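Local coordinates for protein polyhedrin (Uranotaenia sapphirina cypovirus, PDB 4S1L) that builds the crystalline polyhedra in which cypovirus particles are occluded, and binds ATP, at residues 33-38 with 97-102; 101-106 with 162-167. One frame throughout, in Å; residues are numbered along the deposited sequence.

Contact 1: residues 33-38 with 97-102; sequences AEYPEG and RIPKKL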
loop_
_atom_site.group_PDB
_atom_site.type_symbol
_atom_site.label_atom_id
_atom_site.label_comp_id
_atom_site.label_asym_id
_atom_site.label_seq_id
_atom_site.Cartn_x
_atom_site.Cartn_y
_atom_site.Cartn_z
ATOM N N ALA A 33 -1.756 19.751 4.145
ATOM C CA ALA A 33 -3.034 20.108 4.762
ATOM C C ALA A 33 -2.768 21.101 5.880
ATOM O O ALA A 33 -1.906 20.876 6.726
ATOM C CB ALA A 33 -3.755 18.870 5.316
ATOM N N GLU A 34 -3.506 22.194 5.873
ATOM C CA GLU A 34 -3.413 23.189 6.923
ATOM C C GLU A 34 -4.762 23.228 7.652
ATOM O O GLU A 34 -5.809 23.148 7.023
ATOM C CB GLU A 34 -3.036 24.552 6.344
ATOM C CG GLU A 34 -2.848 25.602 7.423
ATOM C CD GLU A 34 -2.264 26.903 6.899
ATOM O OE1 GLU A 34 -2.635 27.956 7.449
ATOM O OE2 GLU A 34 -1.442 26.868 5.956
ATOM N N TYR A 35 -4.709 23.308 8.981
ATOM C CA TYR A 35 -5.883 23.207 9.839
ATOM C C TYR A 35 -6.179 24.556 10.513
ATOM O O TYR A 35 -5.359 25.471 10.465
ATOM C CB TYR A 35 -5.651 22.097 10.868
ATOM C CG TYR A 35 -5.375 20.761 10.191
ATOM C CD1 TYR A 35 -6.421 19.910 9.829
ATOM C CD2 TYR A 35 -4.076 20.378 9.869
ATOM C CE1 TYR A 35 -6.170 18.695 9.212
ATOM C CE2 TYR A 35 -3.816 19.183 9.242
ATOM C CZ TYR A 35 -4.865 18.339 8.911
ATOM O OH TYR A 35 -4.597 17.150 8.286
ATOM N N PRO A 36 -7.340 24.679 11.155
ATOM C CA PRO A 36 -7.744 25.999 11.660
ATOM C C PRO A 36 -6.754 26.677 12.629
ATOM O O PRO A 36 -6.599 27.898 12.510
ATOM C CB PRO A 36 -9.083 25.703 12.346
ATOM C CG PRO A 36 -9.658 24.557 11.582
ATOM C CD PRO A 36 -8.461 23.712 11.184
ATOM N N GLU A 37 -6.069 25.950 13.512
ATOM C CA GLU A 37 -5.126 26.616 14.425
ATOM C C GLU A 37 -3.721 26.770 13.830
ATOM O O GLU A 37 -2.778 27.191 14.521
ATOM C CB GLU A 37 -5.074 25.876 15.770
ATOM C CG GLU A 37 -6.352 26.124 16.574
ATOM C CD GLU A 37 -6.354 25.523 17.968
ATOM O OE1 GLU A 37 -5.527 24.613 18.251
ATOM O OE2 GLU A 37 -7.200 25.969 18.784
ATOM N N GLY A 38 -3.601 26.453 12.539
ATOM C CA GLY A 38 -2.392 26.720 11.778
ATOM C C GLY A 38 -1.444 25.539 11.663
ATOM O O GLY A 38 -0.419 25.684 11.013
ATOM N N ARG A 97 -10.714 19.555 13.215
ATOM C CA ARG A 97 -9.721 18.585 12.780
ATOM C C ARG A 97 -9.743 18.337 11.266
ATOM O O ARG A 97 -9.008 17.486 10.774
ATOM C CB ARG A 97 -9.927 17.262 13.535
ATOM C CG ARG A 97 -9.640 17.369 15.048
ATOM C CD ARG A 97 -9.817 16.032 15.776
ATOM N NE ARG A 97 -9.529 16.190 17.200
ATOM C CZ ARG A 97 -8.307 16.266 17.704
ATOM N NH1 ARG A 97 -7.240 16.171 16.905
ATOM N NH2 ARG A 97 -8.151 16.422 19.015
ATOM N N ILE A 98 -10.572 19.092 10.548
ATOM C CA ILE A 98 -10.703 18.965 9.095
ATOM C C ILE A 98 -9.854 20.070 8.483
ATOM O O ILE A 98 -9.809 21.177 9.011
ATOM C CB ILE A 98 -12.191 19.060 8.651
ATOM C CG1 ILE A 98 -12.991 17.906 9.276
ATOM C CG2 ILE A 98 -12.340 19.031 7.158
ATOM C CD1 ILE A 98 -14.491 18.038 9.114
ATOM N N PRO A 99 -9.125 19.768 7.399
ATOM C CA PRO A 99 -8.290 20.826 6.812
ATOM C C PRO A 99 -9.116 21.992 6.319
ATOM O O PRO A 99 -10.203 21.768 5.764
ATOM C CB PRO A 99 -7.602 20.138 5.623
ATOM C CG PRO A 99 -7.776 18.679 5.835
ATOM C CD PRO A 99 -8.994 18.481 6.691
ATOM N N LYS A 100 -8.609 23.208 6.501
ATOM C CA LYS A 100 -9.196 24.389 5.885
ATOM C C LYS A 100 -8.780 24.504 4.437
ATOM O O LYS A 100 -9.532 24.982 3.601
ATOM C CB LYS A 100 -8.755 25.678 6.593
ATOM C CG LYS A 100 -9.441 25.954 7.907
ATOM C CD LYS A 100 -9.078 27.356 8.409
ATOM C CE LYS A 100 -9.776 28.459 7.602
ATOM N NZ LYS A 100 -11.280 28.368 7.655
ATOM N N LYS A 101 -7.539 24.102 4.172
ATOM C CA LYS A 101 -6.895 24.292 2.869
ATOM C C LYS A 101 -6.018 23.097 2.548
ATOM O O LYS A 101 -5.397 22.544 3.446
ATOM C CB LYS A 101 -6.054 25.578 2.887
ATOM C CG LYS A 101 -5.221 25.823 1.654
ATOM C CD LYS A 101 -4.583 27.223 1.655
ATOM C CE LYS A 101 -3.443 27.351 2.635
ATOM N NZ LYS A 101 -2.765 28.687 2.526
ATOM N N LEU A 102 -5.946 22.739 1.264
ATOM C CA LEU A 102 -5.016 21.740 0.752
ATOM C C LEU A 102 -4.151 22.390 -0.313
ATOM O O LEU A 102 -4.670 23.098 -1.183
ATOM C CB LEU A 102 -5.765 20.553 0.135
ATOM C CG LEU A 102 -6.007 19.207 0.809
ATOM C CD1 LEU A 102 -5.953 19.217 2.296
ATOM C CD2 LEU A 102 -7.351 18.675 0.300
HETATM O O HOH W 1 -0.576 28.971 4.639
#
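The ring of Tyr-35 meets the bend at 97-99 obliquely, CE1 lying 3.5 Å from Arg-97 O. The same ring carbon is 3.7 Å from Pro-99 CG. CG set beside the backbone N (chi1 -58°) swings the ring back to this bend although its CB starts away from it. Trp-62 meets the ring at about 55°, and the phenol OH bonds to Leu-60 O. Next to it, Ala-33 CB touches both Pro-99 CG and Leu-102 CD1. Pro-36 and Lys-100 also pack together, CG to CG at 3.9 Å.

The backbones form a classic beta bulge, with Lys-100 and Lys-101 both facing Glu-34. Glu-34 O takes a bond from Lys-100 N (2.8 Å), in the carbonyl plane, and a weak one from Lys-101 N; Glu-34 N donates almost straight to Lys-101 O (3.1 Å). The extended Glu-34 runs alongside Lys-101, but OE2 and NZ stay 4.1 Å apart and share a water, which donates to OE2 and accepts from NZ. The chemistry thus differs between the faces: apolar packing on that of Ala-33 and Leu-102, and on the other the water-bridged charges of Glu-34 and Lys-101, which probably add modest attraction.

Contact 2: residues 101-106 with 162-167; sequences KLSFYL and AWYVEL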
loop_
_atom_site.group_PDB
_atom_site.type_symbol
_atom_site.label_atom_id
_atom_site.label_comp_id
_atom_site.label_asym_id
_atom_site.label_seq_id
_atom_site.Cartn_x
_atom_site.Cartn_y
_atom_site.Cartn_z
ATOM N N LYS A 101 -7.539 24.102 4.172
ATOM C CA LYS A 101 -6.895 24.292 2.869
ATOM C C LYS A 101 -6.018 23.097 2.548
ATOM O O LYS A 101 -5.397 22.544 3.446
ATOM C CB LYS A 101 -6.054 25.578 2.887
ATOM C CG LYS A 101 -5.221 25.823 1.654
ATOM C CD LYS A 101 -4.583 27.223 1.655
ATOM C CE LYS A 101 -3.443 27.351 2.635
ATOM N NZ LYS A 101 -2.765 28.687 2.526
ATOM N N LEU A 102 -5.946 22.739 1.264
ATOM C CA LEU A 102 -5.016 21.740 0.752
ATOM C C LEU A 102 -4.151 22.390 -0.313
ATOM O O LEU A 102 -4.670 23.098 -1.183
ATOM C CB LEU A 102 -5.765 20.553 0.135
ATOM C CG LEU A 102 -6.007 19.207 0.809
ATOM C CD1 LEU A 102 -5.953 19.217 2.296
ATOM C CD2 LEU A 102 -7.351 18.675 0.300
ATOM N N SER A 103 -2.846 22.167 -0.222
ATOM C CA SER A 103 -1.885 22.596 -1.234
ATOM C C SER A 103 -1.216 21.381 -1.845
ATOM O O SER A 103 -0.817 20.475 -1.134
ATOM C CB SER A 103 -0.817 23.499 -0.628
ATOM O OG SER A 103 -1.383 24.594 0.047
ATOM N N PHE A 104 -1.052 21.395 -3.159
ATOM C CA PHE A 104 -0.417 20.291 -3.870
ATOM C C PHE A 104 0.810 20.843 -4.579
ATOM O O PHE A 104 0.667 21.666 -5.477
ATOM C CB PHE A 104 -1.374 19.652 -4.888
ATOM C CG PHE A 104 -2.617 19.068 -4.280
ATOM C CD1 PHE A 104 -3.681 19.893 -3.912
ATOM C CD2 PHE A 104 -2.723 17.711 -4.061
ATOM C CE1 PHE A 104 -4.834 19.367 -3.327
ATOM C CE2 PHE A 104 -3.868 17.165 -3.471
ATOM C CZ PHE A 104 -4.931 17.994 -3.108
ATOM N N TYR A 105 1.996 20.390 -4.183
ATOM C CA TYR A 105 3.248 20.825 -4.792
ATOM C C TYR A 105 3.848 19.713 -5.682
ATOM O O TYR A 105 4.145 18.622 -5.219
ATOM C CB TYR A 105 4.247 21.251 -3.702
ATOM C CG TYR A 105 3.813 22.521 -3.013
ATOM C CD1 TYR A 105 4.010 23.750 -3.623
ATOM C CD2 TYR A 105 3.140 22.496 -1.790
ATOM C CE1 TYR A 105 3.582 24.920 -3.032
ATOM C CE2 TYR A 105 2.720 23.677 -1.181
ATOM C CZ TYR A 105 2.944 24.883 -1.808
ATOM O OH TYR A 105 2.516 26.075 -1.223
ATOM N N LEU A 106 4.032 20.001 -6.966
ATOM C CA LEU A 106 4.527 18.990 -7.908
ATOM C C LEU A 106 5.832 19.481 -8.492
ATOM O O LEU A 106 5.911 20.621 -8.945
ATOM C CB LEU A 106 3.509 18.738 -9.032
ATOM C CG LEU A 106 2.254 17.914 -8.729
ATOM C CD1 LEU A 106 1.316 18.704 -7.838
ATOM C CD2 LEU A 106 1.528 17.536 -9.992
ATOM N N ALA A 162 1.991 24.250 -8.606
ATOM C CA ALA A 162 1.157 23.938 -7.469
ATOM C C ALA A 162 -0.323 24.130 -7.763
ATOM O O ALA A 162 -0.693 24.778 -8.740
ATOM C CB ALA A 162 1.557 24.786 -6.306
ATOM N N TRP A 163 -1.164 23.543 -6.909
ATOM C CA TRP A 163 -2.609 23.708 -7.003
ATOM C C TRP A 163 -3.149 23.823 -5.600
ATOM O O TRP A 163 -2.641 23.159 -4.673
ATOM C CB TRP A 163 -3.269 22.548 -7.764
ATOM C CG TRP A 163 -4.734 22.801 -8.031
ATOM C CD1 TRP A 163 -5.249 23.715 -8.899
ATOM C CD2 TRP A 163 -5.858 22.161 -7.415
ATOM N NE1 TRP A 163 -6.618 23.686 -8.866
ATOM C CE2 TRP A 163 -7.019 22.737 -7.973
ATOM C CE3 TRP A 163 -6.000 21.144 -6.462
ATOM C CZ2 TRP A 163 -8.298 22.342 -7.611
ATOM C CZ3 TRP A 163 -7.280 20.750 -6.098
ATOM C CH2 TRP A 163 -8.408 21.336 -6.682
ATOM N N TYR A 164 -4.119 24.715 -5.428
ATOM C CA TYR A 164 -4.688 25.012 -4.107
ATOM C C TYR A 164 -6.199 24.843 -4.093
ATOM O O TYR A 164 -6.868 25.123 -5.082
ATOM C CB TYR A 164 -4.366 26.455 -3.666
ATOM C CG TYR A 164 -2.891 26.747 -3.661
ATOM C CD1 TYR A 164 -2.118 26.457 -2.550
ATOM C CD2 TYR A 164 -2.262 27.241 -4.792
ATOM C CE1 TYR A 164 -0.759 26.689 -2.550
ATOM C CE2 TYR A 164 -0.891 27.463 -4.807
ATOM C CZ TYR A 164 -0.148 27.183 -3.684
ATOM O OH TYR A 164 1.215 27.401 -3.687
ATOM N N VAL A 165 -6.733 24.391 -2.970
ATOM C CA VAL A 165 -8.179 24.289 -2.814
ATOM C C VAL A 165 -8.585 24.525 -1.355
ATOM O O VAL A 165 -7.924 24.079 -0.413
ATOM C CB VAL A 165 -8.725 22.898 -3.305
ATOM C CG1 VAL A 165 -8.208 21.726 -2.452
ATOM C CG2 VAL A 165 -10.244 22.886 -3.297
ATOM N N GLU A 166 -9.681 25.257 -1.200
ATOM C CA GLU A 166 -10.297 25.516 0.092
ATOM C C GLU A 166 -11.380 24.467 0.286
ATOM O O GLU A 166 -12.189 24.234 -0.617
ATOM C CB GLU A 166 -10.879 26.951 0.128
ATOM C CG GLU A 166 -11.461 27.374 1.446
ATOM C CD GLU A 166 -11.770 28.867 1.492
ATOM O OE1 GLU A 166 -12.025 29.460 0.432
ATOM O OE2 GLU A 166 -11.743 29.449 2.590
ATOM N N LEU A 167 -11.405 23.841 1.451
ATOM C CA LEU A 167 -12.440 22.870 1.754
ATOM C C LEU A 167 -13.623 23.571 2.420
ATOM O O LEU A 167 -13.532 24.747 2.763
ATOM C CB LEU A 167 -11.897 21.760 2.653
ATOM C CG LEU A 167 -10.824 20.884 2.006
ATOM C CD1 LEU A 167 -10.452 19.757 2.955
ATOM C CD2 LEU A 167 -11.295 20.309 0.663
#
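Phe-104 and Trp-163 lie side by side and point the same way, their six-membered rings oblique at 43° and 5.7 Å between centroids. Phe-104 CD1 reaches the edge of the indole at CE3 (3.7 Å), and Trp-163 O lies in the plane of the phenyl ring at its edge. On the same face, Val-165 CG1 packs on Leu-102 CB (3.7 Å), its position between backbone N and carbonyl carbon (chi1 65°) turning it to the neighbouring strand. Two hydrogen-bonded antiparallel pairs, Leu-102 with Val-165 and Phe-104 with Trp-163, each contribute two backbone bonds, from Phe-104 N to Trp-163 O at 2.8 Å to Val-165 N to Leu-102 O at 3.0 Å.

The other face carries, among others, Ser-103, Tyr-105, Ala-162 and Tyr-164. Ser-103 OG stands at the edge of the Tyr-164 ring, 3.3 Å from CD1. The two tyrosines cross so that Tyr-164 OH donates to Tyr-105 OH (3.1 Å), which also bonds to Leu-230 N; the phenol oxygen of buried Tyr-105 thereby has two partners.

The middle of the pair is thus closely packed on both faces, although Trp-163, Tyr-164 and Val-165 remain partly exposed. Packing thins toward the Lys-101 end, where exposed Glu-166 makes no side-chain contact across the pair and Leu-167 CD1 merely approaches Leu-102 CD2.

Within the six-stranded antiparallel sheet, 101-107 runs between 27-34 and 160-166. From strand 173-179 of the three-stranded sheet, Ile-174 meets Leu-102 and Phe-104, and Val-176 meets Phe-104, while Leu-152 of strand 150-152 touches Tyr-105, Ala-162 and Tyr-164 on the other face.

How the contacts relate
Both contacts use strand 101-107: contact 1 joins its start to the end of strand 27-34, and contact 2 joins its length to strand 160-166, so three strands lie side by side in one sheet. Lys-101 and Leu-102 belong to both. Each is partly buried, but contact 1 includes exposed Pro-36 and Lys-100, whereas no touching residue of contact 2 is exposed; its centre lies about 8 Å from the centre of the chain, that of contact 1 about 15 Å. Contact 2 has regular pairing with aromatic and aliphatic filling; contact 1 mixes a bulge, prolines and charged chains beside water. Lys-100 O probably accepts a hydrogen bond from Leu-167 N (3.1 Å). Contact 2 also comes closer to the bound ATP.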